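Local structure of ribonucleoside-diphosphate reductase (Pseudomonas aeruginosa, 5IM3) at residues Ser170-Gly175 with Ala224-Asp229; Thr246-Ala251 with Asp288-Gln293. The protein probably supplies DNA precursors by reducing ribonucleoside diphosphates to the 2'-deoxy forms with thioredoxin as reductant, as the allosterically regulated large chain of a ribonucleotide reductase. All coordinates share one frame; numbering follows the deposited sequence.

Interaction 1: residues Ser170-Gly175 with Ala224-Asp229; sequences SEACEG and ARLLMD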
# COMPACT_ATOMS: atom_id res chain seq x y z
N SER A 170 48.10 -2.42 -40.94
CA SER A 170 47.56 -2.19 -42.28
C SER A 170 46.74 -3.39 -42.74
O SER A 170 45.62 -3.23 -43.22
CB SER A 170 48.69 -1.90 -43.26
OG SER A 170 48.17 -1.63 -44.55
N GLU A 171 47.29 -4.59 -42.59
CA GLU A 171 46.53 -5.80 -42.89
C GLU A 171 45.30 -5.92 -41.99
O GLU A 171 44.36 -6.64 -42.34
CB GLU A 171 47.42 -7.03 -42.75
CG GLU A 171 48.56 -7.09 -43.78
CD GLU A 171 49.40 -8.35 -43.67
OE1 GLU A 171 49.26 -9.09 -42.67
OE2 GLU A 171 50.20 -8.61 -44.60
N ALA A 172 45.28 -5.23 -40.85
CA ALA A 172 44.12 -5.26 -39.97
C ALA A 172 43.04 -4.29 -40.43
O ALA A 172 41.85 -4.62 -40.37
CB ALA A 172 44.54 -4.93 -38.53
N CYS A 173 43.42 -3.09 -40.87
CA CYS A 173 42.47 -2.12 -41.41
C CYS A 173 42.06 -2.43 -42.84
O CYS A 173 41.30 -1.66 -43.43
CB CYS A 173 43.06 -0.71 -41.34
SG CYS A 173 43.22 -0.04 -39.67
N GLU A 174 42.55 -3.53 -43.40
CA GLU A 174 42.28 -3.86 -44.79
C GLU A 174 40.80 -4.10 -45.02
O GLU A 174 40.15 -4.84 -44.27
CB GLU A 174 43.09 -5.09 -45.18
CG GLU A 174 42.92 -5.53 -46.62
CD GLU A 174 43.77 -6.75 -46.95
OE1 GLU A 174 44.37 -7.32 -46.01
OE2 GLU A 174 43.83 -7.14 -48.13
N GLY A 175 40.25 -3.48 -46.06
CA GLY A 175 38.89 -3.73 -46.48
C GLY A 175 37.82 -3.15 -45.58
O GLY A 175 36.65 -3.54 -45.71
N ALA A 224 39.92 -7.54 -33.45
CA ALA A 224 40.11 -8.98 -33.52
C ALA A 224 41.34 -9.34 -34.34
O ALA A 224 42.10 -10.24 -33.98
CB ALA A 224 38.87 -9.64 -34.11
N ARG A 225 41.56 -8.64 -35.46
CA ARG A 225 42.69 -8.96 -36.32
C ARG A 225 44.02 -8.67 -35.63
O ARG A 225 45.00 -9.37 -35.87
CB ARG A 225 42.58 -8.19 -37.63
CG ARG A 225 41.36 -8.59 -38.45
CD ARG A 225 41.16 -7.68 -39.64
NE ARG A 225 39.85 -7.88 -40.25
CZ ARG A 225 39.42 -7.25 -41.34
NH1 ARG A 225 40.21 -6.36 -41.95
NH2 ARG A 225 38.21 -7.49 -41.82
N LEU A 226 44.05 -7.65 -34.76
CA LEU A 226 45.27 -7.37 -34.01
C LEU A 226 45.53 -8.44 -32.96
O LEU A 226 46.66 -8.91 -32.80
CB LEU A 226 45.17 -5.99 -33.36
CG LEU A 226 45.09 -4.81 -34.34
CD1 LEU A 226 44.77 -3.51 -33.61
CD2 LEU A 226 46.38 -4.68 -35.14
N LEU A 227 44.48 -8.85 -32.23
CA LEU A 227 44.63 -9.91 -31.24
C LEU A 227 45.12 -11.21 -31.87
O LEU A 227 45.82 -11.99 -31.23
CB LEU A 227 43.30 -10.14 -30.51
CG LEU A 227 43.25 -11.30 -29.52
CD1 LEU A 227 44.28 -11.11 -28.41
CD2 LEU A 227 41.85 -11.44 -28.93
N MET A 228 44.75 -11.44 -33.13
CA MET A 228 45.16 -12.67 -33.81
C MET A 228 46.68 -12.82 -33.85
O MET A 228 47.19 -13.94 -33.93
CB MET A 228 44.59 -12.68 -35.23
CG MET A 228 44.60 -14.04 -35.90
SD MET A 228 43.24 -15.09 -35.35
CE MET A 228 41.85 -14.18 -36.02
N ASP A 229 47.41 -11.70 -33.80
CA ASP A 229 48.86 -11.77 -33.86
C ASP A 229 49.42 -12.53 -32.66
O ASP A 229 50.39 -13.29 -32.80
CB ASP A 229 49.45 -10.36 -33.93
CG ASP A 229 50.82 -10.33 -34.58
OD1 ASP A 229 51.00 -10.99 -35.62
OD2 ASP A 229 51.72 -9.64 -34.05

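Interaction 2: residues Thr246-Ala251 with Asp288-Gln293; sequences THHEMA and DHERDQ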
# COMPACT_ATOMS: atom_id res chain seq x y z
N THR A 246 52.66 -13.00 -39.59
CA THR A 246 51.63 -12.02 -39.92
C THR A 246 50.45 -12.72 -40.57
O THR A 246 50.44 -13.94 -40.78
CB THR A 246 52.19 -10.93 -40.84
OG1 THR A 246 52.64 -11.52 -42.07
CG2 THR A 246 53.35 -10.20 -40.18
N HIS A 247 49.42 -11.94 -40.92
CA HIS A 247 48.20 -12.50 -41.48
C HIS A 247 48.45 -13.14 -42.84
O HIS A 247 48.34 -14.36 -42.98
CB HIS A 247 47.11 -11.44 -41.60
CG HIS A 247 45.88 -11.91 -42.31
ND1 HIS A 247 45.47 -11.40 -43.51
CD2 HIS A 247 44.99 -12.88 -41.98
CE1 HIS A 247 44.37 -12.01 -43.90
NE2 HIS A 247 44.06 -12.92 -42.99
N HIS A 248 48.77 -12.33 -43.86
CA HIS A 248 48.97 -12.89 -45.20
C HIS A 248 50.07 -13.94 -45.23
O HIS A 248 50.14 -14.73 -46.17
CB HIS A 248 49.28 -11.77 -46.19
CG HIS A 248 48.08 -10.95 -46.56
ND1 HIS A 248 47.81 -9.73 -46.00
CD2 HIS A 248 47.08 -11.19 -47.44
CE1 HIS A 248 46.69 -9.24 -46.51
NE2 HIS A 248 46.23 -10.12 -47.39
N GLU A 249 50.94 -13.96 -44.21
CA GLU A 249 51.89 -15.05 -44.07
C GLU A 249 51.20 -16.38 -43.77
O GLU A 249 51.81 -17.44 -43.96
CB GLU A 249 52.89 -14.71 -42.97
CG GLU A 249 54.26 -15.34 -43.13
CD GLU A 249 55.26 -14.81 -42.12
OE1 GLU A 249 56.07 -15.61 -41.61
OE2 GLU A 249 55.23 -13.60 -41.83
N MET A 250 49.95 -16.34 -43.30
CA MET A 250 49.19 -17.56 -43.07
C MET A 250 48.78 -18.25 -44.36
O MET A 250 48.36 -19.41 -44.31
CB MET A 250 47.93 -17.26 -42.26
CG MET A 250 48.18 -16.91 -40.81
SD MET A 250 49.00 -18.26 -39.93
CE MET A 250 50.66 -17.62 -39.89
N ALA A 251 48.88 -17.57 -45.50
CA ALA A 251 48.52 -18.20 -46.76
C ALA A 251 49.31 -19.48 -47.00
O ALA A 251 48.82 -20.41 -47.65
CB ALA A 251 48.73 -17.22 -47.92
N ASP A 288 41.35 -21.39 -45.98
CA ASP A 288 41.33 -20.02 -46.49
C ASP A 288 41.69 -19.09 -45.34
O ASP A 288 40.88 -18.87 -44.43
CB ASP A 288 39.95 -19.70 -47.06
CG ASP A 288 39.88 -18.33 -47.71
OD1 ASP A 288 40.78 -17.50 -47.47
OD2 ASP A 288 38.91 -18.08 -48.46
N HIS A 289 42.91 -18.55 -45.37
CA HIS A 289 43.38 -17.69 -44.29
C HIS A 289 42.65 -16.35 -44.24
O HIS A 289 42.67 -15.69 -43.20
CB HIS A 289 44.88 -17.43 -44.43
CG HIS A 289 45.22 -16.39 -45.45
ND1 HIS A 289 45.27 -16.66 -46.80
CD2 HIS A 289 45.51 -15.07 -45.32
CE1 HIS A 289 45.59 -15.56 -47.45
NE2 HIS A 289 45.74 -14.58 -46.58
N GLU A 290 42.01 -15.94 -45.33
CA GLU A 290 41.31 -14.66 -45.34
C GLU A 290 40.06 -14.67 -44.47
O GLU A 290 39.59 -13.61 -44.07
CB GLU A 290 40.94 -14.26 -46.77
CG GLU A 290 42.12 -13.73 -47.59
CD GLU A 290 42.56 -12.34 -47.15
OE1 GLU A 290 41.90 -11.74 -46.28
OE2 GLU A 290 43.58 -11.84 -47.69
N ARG A 291 39.51 -15.85 -44.17
CA ARG A 291 38.31 -15.90 -43.34
C ARG A 291 38.58 -15.53 -41.89
O ARG A 291 37.62 -15.34 -41.13
CB ARG A 291 37.68 -17.29 -43.44
CG ARG A 291 37.49 -17.74 -44.88
CD ARG A 291 36.55 -18.92 -45.00
NE ARG A 291 36.55 -19.45 -46.36
CZ ARG A 291 35.69 -20.36 -46.81
NH1 ARG A 291 34.75 -20.84 -46.00
NH2 ARG A 291 35.76 -20.79 -48.06
N ASP A 292 39.85 -15.42 -41.49
CA ASP A 292 40.16 -14.86 -40.17
C ASP A 292 39.74 -13.40 -40.07
O ASP A 292 39.45 -12.92 -38.97
CB ASP A 292 41.65 -15.00 -39.88
CG ASP A 292 42.03 -16.38 -39.38
OD1 ASP A 292 41.15 -17.27 -39.35
OD2 ASP A 292 43.21 -16.58 -39.02
N GLN A 293 39.70 -12.69 -41.19
CA GLN A 293 39.30 -11.29 -41.19
C GLN A 293 37.83 -11.10 -40.86
O GLN A 293 37.41 -9.97 -40.58
CB GLN A 293 39.60 -10.66 -42.56
CG GLN A 293 41.03 -10.87 -43.06
CD GLN A 293 42.08 -10.30 -42.11
OE1 GLN A 293 42.38 -10.90 -41.08
NE2 GLN A 293 42.63 -9.14 -42.46

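Interaction 1: residues Ser170-Gly175 with Ala224-Asp229
R225 of helix 219-239 reaches across to the end of helix 162-173, where its NH1 takes hold of two backbone carbonyls, those of A172 and E174. Both helices belong to the second of the two ATP cones of this chain, and the contact is an arginine side chain hydrogen-bonded to two backbone carbonyls where helix 162-173 gives way to loop, beside a small apolar contact. R225 starts with CB against CB of A172 at 3.9 Å, at the point where the two backbones come nearest. The chain runs extended from CG to NE past O of A172, which lies 3.2 Å from CD of R225, and NH1 meets O of E174 in the loop. The two bonds made by NH1 differ in geometry. O of E174 lies in the guanidinium plane, NH1 lies in the plane of that carbonyl, and the bond from NH1 to O is 2.8 Å long with an N-H...O angle of 152°. The bond from NH1 to O of A172, 2.9 Å, is more bent at 131°; here the donor stands above the carbonyl plane and the acceptor is tilted from the guanidinium plane. One nitrogen thus bridges the carbonyls of A172 and E174, and its positive charge would suit the carbonyl-rich end of helix 162-173. NH2 of the same guanidinium turns to the backbone O of Q293, which fixes the group from a second direction. One residue on, the buried L226 also touches L205 and A209 of helix 198-210. Its branch CD2 closes the apolar side of the contact against CB of A172, 3.9 Å away.

Interaction 2: residues Thr246-Ala251 with Asp288-Gln293
H289 and H247 bury the most surface here, and Q293 closes over the second of them. The H247 ring is held between two layers. CD2 of H289 lies over one face, offset toward the rim, and the side-chain amide of Q293 lies over the opposite face with the two planes 14° apart, a stacked arrangement in which CD of Q293 is 3.4 Å from CE1 of H247. CG of H247 is anti to its backbone N, on the side of 288-293. NE2 of H247 donates to O of H289 at 3.1 Å; the donor stands well above the carbonyl plane and the N-H...O angle is 143°. At the ring edge, OE1 of E290 lies 3.4 Å from CE1 of H247, its carboxylate turned steeply to the ring.

H247, H248 and H289 form an aromatic cluster between a type I beta turn, H247 to M250, which leads into helix 250-267, and a 3-10 segment. An Asx turn, in which OD1 of D288 accepts from N of E290, overlaps the start of that segment. The H289 ring is oblique to H247, centroids 4.8 Å apart, and receives the H248 ring atom CD2 at its own edge.

H289 takes the crowded position for CG, between its backbone N and carbonyl carbon (chi1 79°), and its ring lies against A251: CB of A251 is 3.6 Å from CE1 of H289. Nearer the backbone, CB of M250 packs on CB of H289 at 3.7 Å. NE2 of H289 is buried by the contact with no hydrogen-bonding partner; its nearest neighbour across the contact is CD2 of H248, 3.7 Å away.

Overall arrangement
The two contacts lie on the same side of the chain's centre, their centres about 10 Å apart, and both are partly buried and away from the nucleotide sites. Interaction 1 joins two helices within the second ATP cone through a charged side chain gripping backbone carbonyls; interaction 2 joins a turn and a 3-10 segment further along the chain, and relies on a cluster of obliquely set histidine rings, one stacked on an amide, with one direct hydrogen bond. They share no segment but touch directly: OE2 of E171 probably bonds ND1 of H248, and E174 packs close against H248. Side chains of helices 162-173 and 219-239 thus meet the 246-251 and 288-293 segments directly.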